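Two structures of probable ribosomal RNA small subunit methyltransferase from Thermus thermophilus compared at one contact. The protein probably methylates 16S ribosomal RNA of the small ribosomal subunit, taking the methyl group from S-adenosylmethionine. Structure 1 is PDB 2ZUL (chain A, 1.80 Å), residues Leu238-Gly243 and Val259-Asp264; structure 2 is PDB 3DMG (chain B, 1.55 Å), residues Leu238-Gly243 and Val259-Asp264. Both blocks share one frame: the second was fitted to the first on N, CA, C and O of the twelve residues, RMSD 0.07 Å. Numbering follows each deposited sequence.

Structure 1 (2ZUL); sequences LDLGAG and VGVEDD. With SAM (S-adenosylmethionine), chain C.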
loop_
_atom_site.group_PDB
_atom_site.type_symbol
_atom_site.label_atom_id
_atom_site.label_comp_id
_atom_site.label_asym_id
_atom_site.label_seq_id
_atom_site.Cartn_x
_atom_site.Cartn_y
_atom_site.Cartn_z
ATOM N N LEU A 238 -1.160 -18.427 4.130
ATOM C CA LEU A 238 -1.642 -17.074 3.889
ATOM C C LEU A 238 -0.533 -16.133 4.325
ATOM O O LEU A 238 -0.069 -16.204 5.461
ATOM C CB LEU A 238 -2.906 -16.777 4.703
ATOM C CG LEU A 238 -3.476 -15.363 4.506
ATOM C CD1 LEU A 238 -3.981 -15.202 3.075
ATOM C CD2 LEU A 238 -4.599 -15.108 5.500
ATOM N N ASP A 239 -0.099 -15.271 3.413
ATOM C CA ASP A 239 0.950 -14.293 3.694
ATOM C C ASP A 239 0.270 -12.926 3.800
ATOM O O ASP A 239 -0.128 -12.342 2.794
ATOM C CB ASP A 239 1.981 -14.304 2.554
ATOM C CG ASP A 239 3.132 -13.336 2.784
ATOM O OD1 ASP A 239 3.129 -12.620 3.807
ATOM O OD2 ASP A 239 4.042 -13.293 1.932
ATOM N N LEU A 240 0.123 -12.432 5.027
ATOM C CA LEU A 240 -0.530 -11.145 5.272
ATOM C C LEU A 240 0.420 -9.981 4.987
ATOM O O LEU A 240 1.403 -9.787 5.703
ATOM C CB LEU A 240 -1.028 -11.088 6.723
ATOM C CG LEU A 240 -2.150 -12.065 7.101
ATOM C CD1 LEU A 240 -2.329 -12.111 8.617
ATOM C CD2 LEU A 240 -3.444 -11.632 6.424
ATOM N N GLY A 241 0.110 -9.206 3.945
ATOM C CA GLY A 241 0.954 -8.085 3.552
ATOM C C GLY A 241 2.160 -8.655 2.830
ATOM O O GLY A 241 3.301 -8.443 3.239
ATOM N N ALA A 242 1.895 -9.362 1.736
ATOM C CA ALA A 242 2.930 -10.045 0.967
ATOM C C ALA A 242 3.999 -9.213 0.274
ATOM O O ALA A 242 5.078 -9.729 -0.008
ATOM C CB ALA A 242 2.276 -10.979 -0.051
ATOM N N GLY A 243 3.709 -7.947 -0.016
ATOM C CA GLY A 243 4.693 -7.108 -0.686
ATOM C C GLY A 243 5.130 -7.722 -2.004
ATOM O O GLY A 243 4.315 -8.324 -2.700
ATOM N N VAL A 259 -1.253 -18.018 -0.606
ATOM C CA VAL A 259 -2.183 -16.960 -0.954
ATOM C C VAL A 259 -1.595 -15.727 -0.296
ATOM O O VAL A 259 -1.453 -15.667 0.926
ATOM C CB VAL A 259 -3.595 -17.187 -0.381
ATOM C CG1 VAL A 259 -4.456 -15.936 -0.612
ATOM C CG2 VAL A 259 -4.238 -18.389 -1.049
ATOM N N GLY A 260 -1.208 -14.758 -1.112
ATOM C CA GLY A 260 -0.666 -13.542 -0.550
ATOM C C GLY A 260 -1.703 -12.451 -0.691
ATOM O O GLY A 260 -2.325 -12.332 -1.748
ATOM N N VAL A 261 -1.935 -11.691 0.376
ATOM C CA VAL A 261 -2.882 -10.585 0.303
ATOM C C VAL A 261 -2.059 -9.322 0.504
ATOM O O VAL A 261 -1.197 -9.264 1.384
ATOM C CB VAL A 261 -4.013 -10.695 1.360
ATOM C CG1 VAL A 261 -4.931 -11.858 0.995
ATOM C CG2 VAL A 261 -3.437 -10.897 2.755
ATOM N N GLU A 262 -2.319 -8.320 -0.326
ATOM C CA GLU A 262 -1.567 -7.069 -0.291
ATOM C C GLU A 262 -2.475 -5.916 -0.713
ATOM O O GLU A 262 -3.146 -5.989 -1.742
ATOM C CB GLU A 262 -0.360 -7.205 -1.238
ATOM C CG GLU A 262 0.438 -5.937 -1.504
ATOM C CD GLU A 262 0.989 -5.304 -0.243
ATOM O OE1 GLU A 262 1.725 -5.984 0.508
ATOM O OE2 GLU A 262 0.683 -4.119 -0.008
ATOM N N ASP A 263 -2.481 -4.847 0.078
ATOM C CA ASP A 263 -3.341 -3.696 -0.190
ATOM C C ASP A 263 -2.848 -2.776 -1.298
ATOM O O ASP A 263 -3.652 -2.103 -1.944
ATOM C CB ASP A 263 -3.516 -2.870 1.088
ATOM C CG ASP A 263 -4.600 -1.810 0.956
ATOM O OD1 ASP A 263 -5.775 -2.189 0.771
ATOM O OD2 ASP A 263 -4.279 -0.603 1.037
ATOM N N ASP A 264 -1.533 -2.745 -1.511
ATOM C CA ASP A 264 -0.928 -1.869 -2.519
ATOM C C ASP A 264 -0.806 -2.496 -3.911
ATOM O O ASP A 264 -0.138 -3.511 -4.088
ATOM C CB ASP A 264 0.450 -1.412 -2.031
ATOM C CG ASP A 264 1.167 -0.539 -3.041
ATOM O OD1 ASP A 264 0.616 0.519 -3.409
ATOM O OD2 ASP A 264 2.283 -0.910 -3.460
HETATM N N SAM C . 5.868 -9.448 3.382
HETATM C CA SAM C . 6.718 -8.437 2.738
HETATM C C SAM C . 8.164 -8.616 3.205
HETATM O O SAM C . 9.045 -7.992 2.577
HETATM O OXT SAM C . 8.356 -9.372 4.183
HETATM C CB SAM C . 6.226 -7.033 3.108
HETATM C CG SAM C . 6.447 -6.530 4.383
HETATM S SD SAM C . 5.899 -4.924 4.821
HETATM C CE SAM C . 6.581 -4.484 6.405
HETATM C "C5'" SAM C . 4.108 -4.891 5.194
HETATM C "C4'" SAM C . 3.217 -5.108 3.968
HETATM O "O4'" SAM C . 1.846 -4.969 4.384
HETATM C "C3'" SAM C . 3.463 -4.022 2.915
HETATM O "O3'" SAM C . 3.549 -4.615 1.616
HETATM C "C2'" SAM C . 2.200 -3.168 3.014
HETATM O "O2'" SAM C . 1.912 -2.605 1.731
HETATM C "C1'" SAM C . 1.192 -4.276 3.312
HETATM N N9 SAM C . -0.108 -3.731 3.764
HETATM C C8 SAM C . -0.307 -2.549 4.346
HETATM N N7 SAM C . -1.600 -2.399 4.623
HETATM C C5 SAM C . -2.232 -3.495 4.218
HETATM C C6 SAM C . -3.558 -3.909 4.235
HETATM N N6 SAM C . -4.505 -3.118 4.728
HETATM N N1 SAM C . -3.867 -5.112 3.727
HETATM C C2 SAM C . -2.935 -5.895 3.214
HETATM N N3 SAM C . -1.665 -5.533 3.179
HETATM C C4 SAM C . -1.282 -4.346 3.671
#
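Leu238-Leu240 and Val259-Glu262 run as neighbouring parallel strands, their axes 19° apart, linked by hydrogen bonds such as Asp239 N to Val259 O (2.9 Å). They are the first two strands of the Rossmann-like sheet, joined through helix 248-253 as a beta-alpha-beta unit. Leu238 CD1 meets Val259 CG1 (3.8 Å), while Leu240 CD2 lies alongside Val261 CG2; leucine and valine, apolar and branched, suit this buried face. Beyond the first strand, Val261 O accepts from both Gly241 N and Ala242 N. Gly241 and Gly243 have positive phi, and a CB on either would collide with the S-adenosylmethionine. Glu262, bent by the turn about CB-CG (chi2 58°), faces the ribose: OE1 accepts hydrogen bonds from SAM O3' (2.5 Å) and Gly243 N (2.8 Å), OE2 from SAM O2' (2.6 Å) and Asp264 N. This strand-ending acid is the fold's classic ribose binder: its two oxygens pair with the two hydroxyls, reached by the long bent chain. Gly241 O receives SAM N (2.8 Å), and Asp263 CB touches adenine C6.

Structure 2 (3DMG); sequences LDLGAG and VGVEDD. With SAH (S-adenosyl-L-homocysteine), chain D.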
loop_
_atom_site.group_PDB
_atom_site.type_symbol
_atom_site.label_atom_id
_atom_site.label_comp_id
_atom_site.label_asym_id
_atom_site.label_seq_id
_atom_site.Cartn_x
_atom_site.Cartn_y
_atom_site.Cartn_z
ATOM N N LEU B 238 -1.253 -18.465 4.198
ATOM C CA LEU B 238 -1.630 -17.076 3.947
ATOM C C LEU B 238 -0.494 -16.151 4.369
ATOM O O LEU B 238 0.018 -16.266 5.496
ATOM C CB LEU B 238 -2.908 -16.709 4.708
ATOM C CG LEU B 238 -3.476 -15.303 4.481
ATOM C CD1 LEU B 238 -3.915 -15.083 3.034
ATOM C CD2 LEU B 238 -4.638 -15.100 5.455
ATOM N N ASP B 239 -0.097 -15.259 3.457
ATOM C CA ASP B 239 0.976 -14.290 3.711
ATOM C C ASP B 239 0.273 -12.948 3.812
ATOM O O ASP B 239 -0.210 -12.412 2.792
ATOM C CB ASP B 239 2.001 -14.318 2.560
ATOM C CG ASP B 239 3.137 -13.328 2.730
ATOM O OD1 ASP B 239 3.131 -12.539 3.678
ATOM O OD2 ASP B 239 4.050 -13.356 1.880
ATOM N N LEU B 240 0.152 -12.433 5.034
ATOM C CA LEU B 240 -0.553 -11.153 5.249
ATOM C C LEU B 240 0.391 -9.977 4.986
ATOM O O LEU B 240 1.362 -9.762 5.718
ATOM C CB LEU B 240 -1.075 -11.069 6.687
ATOM C CG LEU B 240 -2.205 -12.004 7.084
ATOM C CD1 LEU B 240 -2.341 -12.073 8.593
ATOM C CD2 LEU B 240 -3.541 -11.578 6.450
ATOM N N GLY B 241 0.091 -9.208 3.937
ATOM C CA GLY B 241 0.941 -8.083 3.549
ATOM C C GLY B 241 2.126 -8.610 2.765
ATOM O O GLY B 241 3.272 -8.438 3.185
ATOM N N ALA B 242 1.838 -9.240 1.628
ATOM C CA ALA B 242 2.853 -10.053 0.913
ATOM C C ALA B 242 3.964 -9.231 0.262
ATOM O O ALA B 242 5.053 -9.759 0.010
ATOM C CB ALA B 242 2.184 -11.003 -0.123
ATOM N N GLY B 243 3.725 -7.944 0.001
ATOM C CA GLY B 243 4.743 -7.145 -0.676
ATOM C C GLY B 243 5.155 -7.752 -2.007
ATOM O O GLY B 243 4.326 -8.367 -2.688
ATOM N N VAL B 259 -1.309 -18.089 -0.598
ATOM C CA VAL B 259 -2.132 -16.943 -0.980
ATOM C C VAL B 259 -1.495 -15.731 -0.340
ATOM O O VAL B 259 -1.317 -15.716 0.867
ATOM C CB VAL B 259 -3.587 -17.097 -0.482
ATOM C CG1 VAL B 259 -4.395 -15.814 -0.770
ATOM C CG2 VAL B 259 -4.268 -18.313 -1.121
ATOM N N GLY B 260 -1.124 -14.746 -1.152
ATOM C CA GLY B 260 -0.624 -13.465 -0.648
ATOM C C GLY B 260 -1.748 -12.465 -0.713
ATOM O O GLY B 260 -2.475 -12.426 -1.702
ATOM N N VAL B 261 -1.937 -11.703 0.365
ATOM C CA VAL B 261 -2.864 -10.565 0.320
ATOM C C VAL B 261 -2.063 -9.291 0.545
ATOM O O VAL B 261 -1.177 -9.244 1.398
ATOM C CB VAL B 261 -4.044 -10.682 1.306
ATOM C CG1 VAL B 261 -4.992 -11.791 0.866
ATOM C CG2 VAL B 261 -3.561 -10.874 2.783
ATOM N N GLU B 262 -2.355 -8.285 -0.264
ATOM C CA GLU B 262 -1.582 -7.039 -0.271
ATOM C C GLU B 262 -2.465 -5.872 -0.708
ATOM O O GLU B 262 -3.127 -5.953 -1.738
ATOM C CB GLU B 262 -0.402 -7.231 -1.224
ATOM C CG GLU B 262 0.395 -5.972 -1.560
ATOM C CD GLU B 262 0.968 -5.321 -0.326
ATOM O OE1 GLU B 262 1.760 -5.984 0.406
ATOM O OE2 GLU B 262 0.648 -4.130 -0.099
ATOM N N ASP B 263 -2.480 -4.799 0.079
ATOM C CA ASP B 263 -3.354 -3.668 -0.186
ATOM C C ASP B 263 -2.843 -2.767 -1.295
ATOM O O ASP B 263 -3.648 -2.056 -1.887
ATOM C CB ASP B 263 -3.525 -2.861 1.109
ATOM C CG ASP B 263 -4.567 -1.764 0.991
ATOM O OD1 ASP B 263 -5.741 -2.093 0.774
ATOM O OD2 ASP B 263 -4.193 -0.562 1.135
ATOM N N ASP B 264 -1.532 -2.796 -1.566
ATOM C CA ASP B 264 -0.936 -1.861 -2.532
ATOM C C ASP B 264 -0.793 -2.510 -3.899
ATOM O O ASP B 264 -0.059 -3.499 -4.040
ATOM C CB ASP B 264 0.438 -1.390 -2.015
ATOM C CG ASP B 264 1.251 -0.675 -3.072
ATOM O OD1 ASP B 264 0.688 0.174 -3.773
ATOM O OD2 ASP B 264 2.470 -0.949 -3.184
HETATM N N SAH D . 5.833 -9.517 3.351
HETATM C CA SAH D . 6.746 -8.520 2.694
HETATM C CB SAH D . 6.325 -7.073 2.984
HETATM C CG SAH D . 6.174 -6.729 4.460
HETATM S SD SAH D . 5.926 -4.960 4.772
HETATM C C SAH D . 8.171 -8.718 3.187
HETATM O O SAH D . 8.304 -9.413 4.201
HETATM O OXT SAH D . 9.095 -8.167 2.592
HETATM C "C5'" SAH D . 4.143 -4.920 5.159
HETATM C "C4'" SAH D . 3.261 -5.039 3.913
HETATM O "O4'" SAH D . 1.930 -4.908 4.410
HETATM C "C3'" SAH D . 3.506 -3.988 2.810
HETATM O "O3'" SAH D . 3.767 -4.622 1.569
HETATM C "C2'" SAH D . 2.182 -3.217 2.848
HETATM O "O2'" SAH D . 1.837 -2.610 1.623
HETATM C "C1'" SAH D . 1.233 -4.284 3.363
HETATM N N9 SAH D . -0.031 -3.724 3.817
HETATM C C8 SAH D . -0.238 -2.504 4.418
HETATM N N7 SAH D . -1.567 -2.394 4.673
HETATM C C5 SAH D . -2.188 -3.535 4.255
HETATM C C6 SAH D . -3.528 -3.933 4.240
HETATM N N6 SAH D . -4.517 -3.135 4.698
HETATM N N1 SAH D . -3.790 -5.192 3.724
HETATM C C2 SAH D . -2.810 -6.010 3.205
HETATM N N3 SAH D . -1.490 -5.597 3.167
HETATM C C4 SAH D . -1.211 -4.376 3.705
#
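Strands Leu238-Leu240 and Val259-Glu262 lie parallel with axes 18° apart, and Asp239 N makes a hydrogen bond to Val259 O at 2.9 Å. Leu238 CD1 meets Val259 CG1 (3.9 Å) and Leu240 CD2 lies alongside Val261 CG2; leucine and valine, apolar and branched, suit this buried face. Where the first strand ends, Val261 O accepts from Gly241 N and Ala242 N together, which holds the turn against the second strand. Gly241 and Gly243 have positive phi, and a CB on either would collide with the S-adenosyl-L-homocysteine. The carboxylate of Glu262, brought round by the turn about CB-CG (chi2 59°), faces the ribose: OE1 accepts hydrogen bonds from SAH O3' (2.7 Å) and Gly243 N (2.8 Å), OE2 from SAH O2' (2.6 Å) and Asp264 N. Glutamate suits the place: its two oxygens pair with the two hydroxyls, and the long bent chain carries them from the strand end to the ribose. Gly241 O receives SAH N (2.8 Å), and Asp263 CB touches adenine C6.

How the two compare
The hydrogen bonds between the strands are kept: Asp239(A) N to Val259(A) O and Asp239(B) N to Val259(B) O are both 2.9 Å, and Gly241(A) N and Ala242(A) N both bond to Val261(A) O, as Gly241(B) N and Ala242(B) N do to Val261(B) O. Glu262(A) OE1 holds Gly243(A) N at 2.8 Å, as Glu262(B) OE1 holds Gly243(B) N, while the other carboxylate oxygen accepts from Asp264(A) N or Asp264(B) N. The packing follows suit: the side chains of Leu238(A), Leu240(A), Val259(A), Val261(A), Glu262(A), Asp263(A) and Asp264(A) and their counterparts in chain B keep their place within the error, and the CA atoms coincide. What differs is the bound group: S-adenosylmethionine in structure 1, with the sulfonium methyl CE on SD, and S-adenosyl-L-homocysteine in structure 2, whose sulfur lacks that methyl and its positive charge. The group touches the same five positions, Gly241(A), Ala242(A), Gly243(A), Glu262(A) and Asp263(A), and their counterparts in chain B. No shift beyond the error is found there, probably because this wall grips the ribose, adenine and amino group, parts the two ligands share. The methyl carbon CE of S-adenosylmethionine lies beyond contact with these two segments, and the difference is confined to the sulfur.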